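Local structure of uncharacterized protein (Pseudomonas aeruginosa, 4E72) at residues A186-Y191 against E205-Y210; L131-M136 against P178-T183; A144-A149 against W172-T177. The protein is of unknown function, a DUF3298 family member carrying a signal sequence and probably exported as a lipoprotein. One frame throughout, in Å; residues are numbered along the deposited sequence.

Interaction 1 of 3, residues A186-Y191 against E205-Y210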
loop_
_atom_site.group_PDB
_atom_site.type_symbol
_atom_site.label_atom_id
_atom_site.label_comp_id
_atom_site.label_asym_id
_atom_site.label_seq_id
_atom_site.Cartn_x
_atom_site.Cartn_y
_atom_site.Cartn_z
ATOM N N ALA A 186 -2.400 9.215 13.218
ATOM C CA ALA A 186 -3.040 10.112 12.257
ATOM C C ALA A 186 -3.516 9.283 11.085
ATOM O O ALA A 186 -3.166 8.105 11.012
ATOM C CB ALA A 186 -2.031 11.157 11.775
ATOM N N VAL A 187 -4.333 9.852 10.186
ATOM C CA VAL A 187 -4.694 9.112 8.982
ATOM C C VAL A 187 -3.482 9.239 7.989
ATOM O O VAL A 187 -3.016 10.351 7.711
ATOM C CB VAL A 187 -6.057 9.565 8.394
ATOM C CG1 VAL A 187 -6.247 9.102 6.944
ATOM C CG2 VAL A 187 -7.198 9.042 9.252
ATOM N N THR A 188 -2.951 8.104 7.507
ATOM C CA THR A 188 -1.814 8.138 6.557
ATOM C C THR A 188 -2.299 8.124 5.103
ATOM O O THR A 188 -3.084 7.252 4.727
ATOM C CB THR A 188 -0.840 6.970 6.822
ATOM O OG1 THR A 188 -0.368 7.075 8.159
ATOM C CG2 THR A 188 0.365 6.949 5.855
ATOM N N LEU A 189 -1.819 9.093 4.294
ATOM C CA LEU A 189 -2.030 9.137 2.839
ATOM C C LEU A 189 -0.697 8.841 2.198
ATOM O O LEU A 189 0.249 9.630 2.335
ATOM C CB LEU A 189 -2.587 10.465 2.289
ATOM C CG LEU A 189 -3.842 11.094 2.879
ATOM C CD1 LEU A 189 -4.369 12.147 1.934
ATOM C CD2 LEU A 189 -4.916 10.090 3.097
ATOM N N LYS A 190 -0.598 7.687 1.545
ATOM C CA LYS A 190 0.641 7.251 0.915
ATOM C C LYS A 190 0.538 7.402 -0.613
ATOM O O LYS A 190 -0.432 6.953 -1.222
ATOM C CB LYS A 190 0.952 5.802 1.331
ATOM C CG LYS A 190 2.121 5.172 0.599
ATOM C CD LYS A 190 3.403 5.360 1.318
ATOM C CE LYS A 190 4.012 4.041 1.700
ATOM N NZ LYS A 190 5.356 4.244 2.281
ATOM N N TYR A 191 1.559 8.028 -1.212
ATOM C CA TYR A 191 1.602 8.346 -2.631
ATOM C C TYR A 191 2.536 7.459 -3.408
ATOM O O TYR A 191 3.622 7.108 -2.948
ATOM C CB TYR A 191 2.004 9.826 -2.839
ATOM C CG TYR A 191 0.824 10.715 -2.543
ATOM C CD1 TYR A 191 0.384 10.908 -1.233
ATOM C CD2 TYR A 191 0.068 11.269 -3.574
ATOM C CE1 TYR A 191 -0.753 11.658 -0.955
ATOM C CE2 TYR A 191 -1.073 12.020 -3.305
ATOM C CZ TYR A 191 -1.499 12.187 -1.996
ATOM O OH TYR A 191 -2.661 12.877 -1.718
ATOM N N GLU A 205 4.431 10.332 2.411
ATOM C CA GLU A 205 3.376 10.034 3.385
ATOM C C GLU A 205 2.853 11.308 3.995
ATOM O O GLU A 205 3.601 12.033 4.659
ATOM C CB GLU A 205 3.846 9.077 4.502
ATOM C CG GLU A 205 3.912 7.625 4.064
ATOM C CD GLU A 205 4.206 6.596 5.145
ATOM O OE1 GLU A 205 4.137 6.937 6.348
ATOM O OE2 GLU A 205 4.484 5.431 4.782
ATOM N N LEU A 206 1.564 11.578 3.735
ATOM C CA LEU A 206 0.838 12.710 4.293
ATOM C C LEU A 206 0.121 12.238 5.539
ATOM O O LEU A 206 -0.385 11.101 5.555
ATOM C CB LEU A 206 -0.161 13.269 3.262
ATOM C CG LEU A 206 0.260 14.506 2.451
ATOM C CD1 LEU A 206 1.566 14.289 1.697
ATOM C CD2 LEU A 206 -0.830 14.885 1.481
ATOM N N LYS A 207 0.081 13.083 6.579
ATOM C CA LYS A 207 -0.589 12.712 7.818
ATOM C C LYS A 207 -1.677 13.703 8.150
ATOM O O LYS A 207 -1.396 14.902 8.321
ATOM C CB LYS A 207 0.409 12.609 8.997
ATOM C CG LYS A 207 1.661 11.784 8.731
ATOM C CD LYS A 207 1.434 10.289 8.850
ATOM C CE LYS A 207 2.681 9.536 8.436
ATOM N NZ LYS A 207 2.546 8.073 8.653
ATOM N N ILE A 208 -2.925 13.213 8.247
ATOM C CA ILE A 208 -4.029 14.071 8.671
ATOM C C ILE A 208 -4.331 13.733 10.111
ATOM O O ILE A 208 -4.737 12.601 10.383
ATOM C CB ILE A 208 -5.318 14.041 7.821
ATOM C CG1 ILE A 208 -5.049 14.219 6.311
ATOM C CG2 ILE A 208 -6.323 15.085 8.348
ATOM C CD1 ILE A 208 -6.118 13.547 5.443
ATOM N N PRO A 209 -4.168 14.695 11.046
ATOM C CA PRO A 209 -4.541 14.421 12.449
ATOM C C PRO A 209 -6.029 14.108 12.583
ATOM O O PRO A 209 -6.848 14.814 11.994
ATOM C CB PRO A 209 -4.168 15.726 13.182
ATOM C CG PRO A 209 -3.191 16.435 12.269
ATOM C CD PRO A 209 -3.684 16.086 10.886
ATOM N N TYR A 210 -6.392 13.091 13.394
ATOM C CA TYR A 210 -7.817 12.752 13.639
ATOM C C TYR A 210 -8.692 13.952 14.120
ATOM O O TYR A 210 -9.820 14.034 13.645
ATOM C CB TYR A 210 -7.966 11.563 14.605
ATOM C CG TYR A 210 -7.659 10.249 13.914
ATOM C CD1 TYR A 210 -8.633 9.583 13.173
ATOM C CD2 TYR A 210 -6.374 9.722 13.918
ATOM C CE1 TYR A 210 -8.354 8.377 12.530
ATOM C CE2 TYR A 210 -6.083 8.521 13.274
ATOM C CZ TYR A 210 -7.072 7.852 12.577
ATOM O OH TYR A 210 -6.748 6.696 11.890
#
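V187 and L189 pair with I208 and L206 as two neighbouring antiparallel strands at one side of a three-stranded sheet, 205-208 being an outermost strand and 187-190 the central one. The strand axes approach to 4.5 Å, with their directions 155° apart. Four backbone hydrogen bonds set the register: V187 and I208 exchange one pair, L189 and L206 the other. T188-K207 lies between them and K190-E205 beyond L189-L206, both non-hydrogen-bonded pairs.

Charged groups line the face bearing T188, K190, E205 and K207, where F120 of strand 115-124 also packs on T188 and K190. K190 reaches across with NZ 2.9 Å from E205 OE2, on that oxygen's anti lone pair; R92 is a second cationic partner of OE2. The other carboxylate oxygen, OE1, takes K207 NZ at 3.0 Å, and the same ammonium donates to T188 OG1 at 3.1 Å. T188 carries OG1 anti to its carbonyl carbon (chi1 -59°), on the side where K207 runs alongside it in the same direction; OG1 also bonds T183. With two lysines and R92 around it, the E205 carboxylate is probably held in its charged form.

The other face is apolar. L189 CB meets L206 CB at 3.8 Å, and helix 142-159 covers both leucines, through A149 among others on L189 and W156 on L206. Y210, past the 205-208 strand, places CZ 3.5 Å from V187 CG2, the two side chains crossing at about a right angle, while Y210 OH bonds T183 O. The arrangement is that of an antiparallel strand pair with one face packed against a helix, here 142-159.

Interaction 2 of 3, residues L131-M136 against P178-T183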
loop_
_atom_site.group_PDB
_atom_site.type_symbol
_atom_site.label_atom_id
_atom_site.label_comp_id
_atom_site.label_asym_id
_atom_site.label_seq_id
_atom_site.Cartn_x
_atom_site.Cartn_y
_atom_site.Cartn_z
ATOM N N LEU A 131 -12.096 -2.090 4.392
ATOM C CA LEU A 131 -12.717 -0.769 4.294
ATOM C C LEU A 131 -12.128 0.044 3.138
ATOM O O LEU A 131 -10.908 0.192 3.019
ATOM C CB LEU A 131 -12.556 0.021 5.596
ATOM C CG LEU A 131 -12.940 -0.682 6.900
ATOM C CD1 LEU A 131 -12.386 0.064 8.082
ATOM C CD2 LEU A 131 -14.462 -0.869 7.026
ATOM N N SER A 132 -13.008 0.532 2.269
ATOM C CA SER A 132 -12.691 1.446 1.171
ATOM C C SER A 132 -12.740 2.875 1.765
ATOM O O SER A 132 -13.186 3.046 2.921
ATOM C CB SER A 132 -13.714 1.273 0.048
ATOM O OG SER A 132 -15.022 1.517 0.553
ATOM N N LEU A 133 -12.306 3.895 1.014
ATOM C CA LEU A 133 -12.386 5.269 1.522
ATOM C C LEU A 133 -13.834 5.614 1.831
ATOM O O LEU A 133 -14.106 6.223 2.868
ATOM C CB LEU A 133 -11.770 6.315 0.564
ATOM C CG LEU A 133 -11.744 7.794 1.075
ATOM C CD1 LEU A 133 -10.977 7.946 2.426
ATOM C CD2 LEU A 133 -11.180 8.726 0.019
ATOM N N GLN A 134 -14.758 5.159 0.968
ATOM C CA GLN A 134 -16.201 5.371 1.101
ATOM C C GLN A 134 -16.716 4.806 2.444
ATOM O O GLN A 134 -17.461 5.491 3.148
ATOM C CB GLN A 134 -16.958 4.744 -0.104
ATOM C CG GLN A 134 -18.483 4.962 -0.095
ATOM C CD GLN A 134 -18.868 6.405 -0.353
ATOM O OE1 GLN A 134 -18.898 6.877 -1.500
ATOM N NE2 GLN A 134 -19.157 7.146 0.714
ATOM N N ASP A 135 -16.285 3.591 2.813
ATOM C CA ASP A 135 -16.670 2.945 4.077
ATOM C C ASP A 135 -16.095 3.663 5.312
ATOM O O ASP A 135 -16.630 3.480 6.390
ATOM C CB ASP A 135 -16.198 1.482 4.105
ATOM C CG ASP A 135 -16.763 0.599 3.014
ATOM O OD1 ASP A 135 -17.969 0.755 2.686
ATOM O OD2 ASP A 135 -16.008 -0.273 2.498
HETATM N N MSE A 136 -15.033 4.465 5.174
HETATM C CA MSE A 136 -14.444 5.149 6.332
HETATM C C MSE A 136 -15.066 6.517 6.613
HETATM O O MSE A 136 -14.848 7.071 7.695
HETATM C CB MSE A 136 -12.934 5.346 6.158
HETATM C CG MSE A 136 -12.131 4.064 5.967
HETATM SE SE MSE A 136 -10.358 4.600 5.338
HETATM C CE MSE A 136 -9.739 2.919 4.537
ATOM N N PRO A 178 -5.177 6.675 -4.053
ATOM C CA PRO A 178 -6.076 5.587 -3.624
ATOM C C PRO A 178 -5.638 4.935 -2.293
ATOM O O PRO A 178 -6.419 4.159 -1.747
ATOM C CB PRO A 178 -5.979 4.557 -4.762
ATOM C CG PRO A 178 -4.874 4.976 -5.613
ATOM C CD PRO A 178 -4.229 6.211 -5.090
ATOM N N HIS A 179 -4.415 5.231 -1.769
ATOM C CA HIS A 179 -3.823 4.557 -0.589
ATOM C C HIS A 179 -3.939 5.377 0.677
ATOM O O HIS A 179 -3.140 6.280 0.948
ATOM C CB HIS A 179 -2.338 4.201 -0.841
ATOM C CG HIS A 179 -2.021 3.802 -2.260
ATOM N ND1 HIS A 179 -2.692 2.753 -2.891
ATOM C CD2 HIS A 179 -1.071 4.278 -3.095
ATOM C CE1 HIS A 179 -2.154 2.650 -4.090
ATOM N NE2 HIS A 179 -1.138 3.512 -4.249
ATOM N N VAL A 180 -4.939 5.020 1.477
ATOM C CA VAL A 180 -5.301 5.684 2.717
ATOM C C VAL A 180 -5.293 4.643 3.802
ATOM O O VAL A 180 -5.987 3.644 3.660
ATOM C CB VAL A 180 -6.705 6.365 2.588
ATOM C CG1 VAL A 180 -7.180 6.965 3.927
ATOM C CG2 VAL A 180 -6.727 7.426 1.490
ATOM N N ALA A 181 -4.552 4.870 4.896
ATOM C CA ALA A 181 -4.534 3.917 5.998
ATOM C C ALA A 181 -5.000 4.541 7.304
ATOM O O ALA A 181 -4.616 5.676 7.630
ATOM C CB ALA A 181 -3.161 3.338 6.171
ATOM N N LEU A 182 -5.834 3.778 8.062
ATOM C CA LEU A 182 -6.327 4.190 9.359
ATOM C C LEU A 182 -5.255 3.861 10.416
ATOM O O LEU A 182 -5.443 2.993 11.274
ATOM C CB LEU A 182 -7.691 3.539 9.684
ATOM C CG LEU A 182 -8.920 4.015 8.859
ATOM C CD1 LEU A 182 -10.161 3.217 9.237
ATOM C CD2 LEU A 182 -9.209 5.519 9.076
ATOM N N THR A 183 -4.101 4.558 10.333
ATOM C CA THR A 183 -3.000 4.370 11.274
ATOM C C THR A 183 -3.418 5.015 12.633
ATOM O O THR A 183 -4.399 5.776 12.710
ATOM C CB THR A 183 -1.677 4.853 10.667
ATOM O OG1 THR A 183 -1.907 6.057 9.951
ATOM C CG2 THR A 183 -1.083 3.833 9.704
#
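V180 and L182 meet L131, L133 and M136 in a small apolar contact, 223 Å² in all, with no hydrogen bond between the segments. From the P178 end of 178-183, V180 is the first residue to touch. Its CG1 is anti to the backbone N and stands 4.2 Å from L133 CD1, the two side chains meeting at a slant. That same methyl is 4.2 Å from M136 SE, so it faces two residues of the short helix. The V180 carbonyl also takes part: M136 CE, the terminal methyl of the selenomethionine, lies 3.9 Å from V180 O, an oxygen that accepts from N122 ND2.

A181 directs its methyl away from the helix, to F120 and N122 of strand 115-124. This side-to-side change is that of an extended strand, and 179-181 is an outermost strand of the antiparallel three-stranded sheet, with V180 touching V187 and L189 of the neighbouring strand.

L182 is the centre of an inverse gamma turn, and its side chain points at the helix. L182 and M136 slide past each other in opposite directions: SE is 3.8 Å from L182 CG, and M136 CG lies 3.9 Å from L182 CD1. The selenomethionine chain is extended beyond CG (chi2 166°, chi3 -160°), carrying SE and CE across toward the strand. L182 CD1 also meets L131 CD1 at 4.0 Å, where the two leucines cross at about a right angle. Behind these apolar contacts, S132 and D135 form a capping box at the start of the weakly bonded helix; S132 N donates to D135 OD2 at 3.1 Å, and D135 N gives a weak bond to S132 OG in return.

Interaction 3 of 3, residues A144-A149 against W172-T177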
loop_
_atom_site.group_PDB
_atom_site.type_symbol
_atom_site.label_atom_id
_atom_site.label_comp_id
_atom_site.label_asym_id
_atom_site.label_seq_id
_atom_site.Cartn_x
_atom_site.Cartn_y
_atom_site.Cartn_z
ATOM N N ALA A 144 -14.755 17.228 1.832
ATOM C CA ALA A 144 -14.173 17.721 3.091
ATOM C C ALA A 144 -12.884 16.943 3.472
ATOM O O ALA A 144 -11.944 17.544 3.985
ATOM C CB ALA A 144 -15.193 17.627 4.216
ATOM N N PHE A 145 -12.834 15.622 3.196
ATOM C CA PHE A 145 -11.636 14.809 3.461
ATOM C C PHE A 145 -10.431 15.282 2.619
ATOM O O PHE A 145 -9.331 15.461 3.158
ATOM C CB PHE A 145 -11.907 13.322 3.192
ATOM C CG PHE A 145 -10.706 12.416 3.377
ATOM C CD1 PHE A 145 -10.333 11.979 4.645
ATOM C CD2 PHE A 145 -9.970 11.972 2.275
ATOM C CE1 PHE A 145 -9.258 11.114 4.811
ATOM C CE2 PHE A 145 -8.886 11.123 2.445
ATOM C CZ PHE A 145 -8.525 10.711 3.716
ATOM N N TRP A 146 -10.640 15.518 1.316
ATOM C CA TRP A 146 -9.519 15.916 0.471
ATOM C C TRP A 146 -9.109 17.361 0.759
ATOM O O TRP A 146 -7.945 17.693 0.538
ATOM C CB TRP A 146 -9.776 15.633 -1.016
ATOM C CG TRP A 146 -9.879 14.157 -1.288
ATOM C CD1 TRP A 146 -11.019 13.451 -1.530
ATOM C CD2 TRP A 146 -8.813 13.188 -1.217
ATOM N NE1 TRP A 146 -10.727 12.115 -1.679
ATOM C CE2 TRP A 146 -9.385 11.921 -1.459
ATOM C CE3 TRP A 146 -7.427 13.270 -0.991
ATOM C CZ2 TRP A 146 -8.619 10.749 -1.492
ATOM C CZ3 TRP A 146 -6.681 12.108 -0.975
ATOM C CH2 TRP A 146 -7.272 10.863 -1.232
ATOM N N LYS A 147 -10.008 18.173 1.358
ATOM C CA LYS A 147 -9.667 19.531 1.799
ATOM C C LYS A 147 -8.680 19.461 2.953
ATOM O O LYS A 147 -7.744 20.253 2.971
ATOM C CB LYS A 147 -10.909 20.346 2.205
ATOM C CG LYS A 147 -11.783 20.750 1.017
ATOM C CD LYS A 147 -11.285 21.975 0.254
ATOM C CE LYS A 147 -12.292 22.438 -0.782
ATOM N NZ LYS A 147 -13.528 23.020 -0.173
ATOM N N GLN A 148 -8.843 18.476 3.877
ATOM C CA GLN A 148 -7.922 18.235 5.001
ATOM C C GLN A 148 -6.616 17.620 4.516
ATOM O O GLN A 148 -5.563 17.872 5.100
ATOM C CB GLN A 148 -8.557 17.343 6.086
ATOM C CG GLN A 148 -9.824 17.937 6.729
ATOM C CD GLN A 148 -9.642 19.360 7.194
ATOM O OE1 GLN A 148 -8.798 19.650 8.042
ATOM N NE2 GLN A 148 -10.393 20.287 6.605
ATOM N N ALA A 149 -6.684 16.824 3.444
ATOM C CA ALA A 149 -5.535 16.197 2.781
ATOM C C ALA A 149 -4.646 17.287 2.182
ATOM O O ALA A 149 -3.427 17.183 2.268
ATOM C CB ALA A 149 -6.018 15.245 1.697
ATOM N N TRP A 172 4.583 19.753 -9.371
ATOM C CA TRP A 172 3.923 18.686 -8.647
ATOM C C TRP A 172 2.747 19.239 -7.863
ATOM O O TRP A 172 2.847 19.402 -6.646
ATOM C CB TRP A 172 4.919 17.969 -7.726
ATOM C CG TRP A 172 6.146 17.458 -8.423
ATOM C CD1 TRP A 172 7.379 18.053 -8.464
ATOM C CD2 TRP A 172 6.257 16.244 -9.177
ATOM N NE1 TRP A 172 8.260 17.269 -9.173
ATOM C CE2 TRP A 172 7.594 16.156 -9.636
ATOM C CE3 TRP A 172 5.348 15.230 -9.539
ATOM C CZ2 TRP A 172 8.045 15.089 -10.425
ATOM C CZ3 TRP A 172 5.801 14.168 -10.310
ATOM C CH2 TRP A 172 7.138 14.098 -10.727
ATOM N N PRO A 173 1.600 19.527 -8.517
ATOM C CA PRO A 173 0.443 19.997 -7.735
ATOM C C PRO A 173 -0.079 18.868 -6.847
ATOM O O PRO A 173 0.283 17.698 -7.035
ATOM C CB PRO A 173 -0.581 20.411 -8.807
ATOM C CG PRO A 173 -0.234 19.610 -9.999
ATOM C CD PRO A 173 1.257 19.366 -9.949
ATOM N N PHE A 174 -0.901 19.219 -5.869
ATOM C CA PHE A 174 -1.530 18.242 -5.005
ATOM C C PHE A 174 -2.446 17.338 -5.866
ATOM O O PHE A 174 -3.042 17.792 -6.853
ATOM C CB PHE A 174 -2.291 18.934 -3.866
ATOM C CG PHE A 174 -2.922 17.958 -2.898
ATOM C CD1 PHE A 174 -2.148 17.008 -2.237
ATOM C CD2 PHE A 174 -4.298 17.937 -2.705
ATOM C CE1 PHE A 174 -2.735 16.090 -1.365
ATOM C CE2 PHE A 174 -4.883 17.005 -1.841
ATOM C CZ PHE A 174 -4.098 16.107 -1.160
ATOM N N GLN A 175 -2.493 16.063 -5.512
ATOM C CA GLN A 175 -3.246 15.022 -6.210
ATOM C C GLN A 175 -3.890 14.115 -5.190
ATOM O O GLN A 175 -3.380 14.021 -4.075
ATOM C CB GLN A 175 -2.257 14.203 -7.085
ATOM C CG GLN A 175 -2.861 13.573 -8.333
ATOM C CD GLN A 175 -1.999 12.483 -8.928
ATOM O OE1 GLN A 175 -0.804 12.662 -9.196
ATOM N NE2 GLN A 175 -2.606 11.337 -9.201
ATOM N N ARG A 176 -4.969 13.410 -5.557
ATOM C CA ARG A 176 -5.552 12.436 -4.637
ATOM C C ARG A 176 -4.696 11.173 -4.686
ATOM O O ARG A 176 -3.882 11.005 -5.596
ATOM C CB ARG A 176 -7.010 12.090 -5.011
ATOM C CG ARG A 176 -8.052 13.186 -4.771
ATOM C CD ARG A 176 -9.402 12.657 -5.217
ATOM N NE ARG A 176 -10.470 13.645 -5.098
ATOM C CZ ARG A 176 -11.764 13.346 -5.123
ATOM N NH1 ARG A 176 -12.160 12.086 -5.284
ATOM N NH2 ARG A 176 -12.675 14.300 -4.977
ATOM N N THR A 177 -4.924 10.258 -3.757
ATOM C CA THR A 177 -4.239 8.977 -3.758
ATOM C C THR A 177 -5.245 7.880 -3.433
ATOM O O THR A 177 -6.107 8.124 -2.609
ATOM C CB THR A 177 -3.009 8.963 -2.796
ATOM O OG1 THR A 177 -2.359 7.690 -2.916
ATOM C CG2 THR A 177 -3.372 9.245 -1.313
#
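W146 and R176 form the first shell: the guanidinium lies flat on the indole, with planes 10° apart and centres separated by 4.1 Å, a cation-pi stack. The overlap falls on the five-membered ring, where R176 NE stands 3.6 Å from W146 CD1 and CZ is almost as near. The aliphatic part of the arginine covers the rest: R176 CG makes a CH-pi contact 3.7 Å from the centroid of the six-membered ring, 15° off its normal. The chain is extended from CG to NE (chi3 -177°), which carries it across the indole from the benzene part to the pyrrole part.

At the rim of the same ring, near its plane, T177 O comes 3.3 Å from W146 CH2, and F174 CZ approaches CE3 more loosely. F174 is closer to A149, its CZ being 3.5 Å from A149 CB one helical turn beyond W146. The contact thereby joins one side of helix 142-159 to the irregular segment between helix 166-171 and strand 179-181, an alpha-helix-to-loop packing with no hydrogen bond across it.

Further out, the indole is enclosed from its second face by F145, whose CD2 lies 3.8 Å above the plane, opposite the arginine. E142 accepts from W146 NE1, which would help fix the indole's rotation, and also forms a long, weak ion pair with R176 NH1. L189 of the sheet touches W146 and A149, while T177 OG1 bonds K190 O and ties the loop to the central strand. F174 in turn packs on L206, Y191 and the ring of H153.

The three contacts belong to one part of the chain, and their centres lie 11 to 14 Å from each other. In chain order, interaction 3 falls between the two segments of interaction 2, and interaction 1 follows both. Interactions 1 and 2 share the three-stranded sheet 179-181, 187-190, 205-208, and T188 OG1 to T183 OG1, at 2.6 Å, probably bonds them. Interaction 3 adds helix 142-159, with A149 CB 3.5 Å from L189 CD1. It meets interaction 2 where L133 CD2 comes 3.6 Å from W146 CZ2. Sheet, long helix and short helix 133-136 probably form a common apolar core, in which L189 meets V180 CG2 of the neighbouring strand and A149 of helix 142-159.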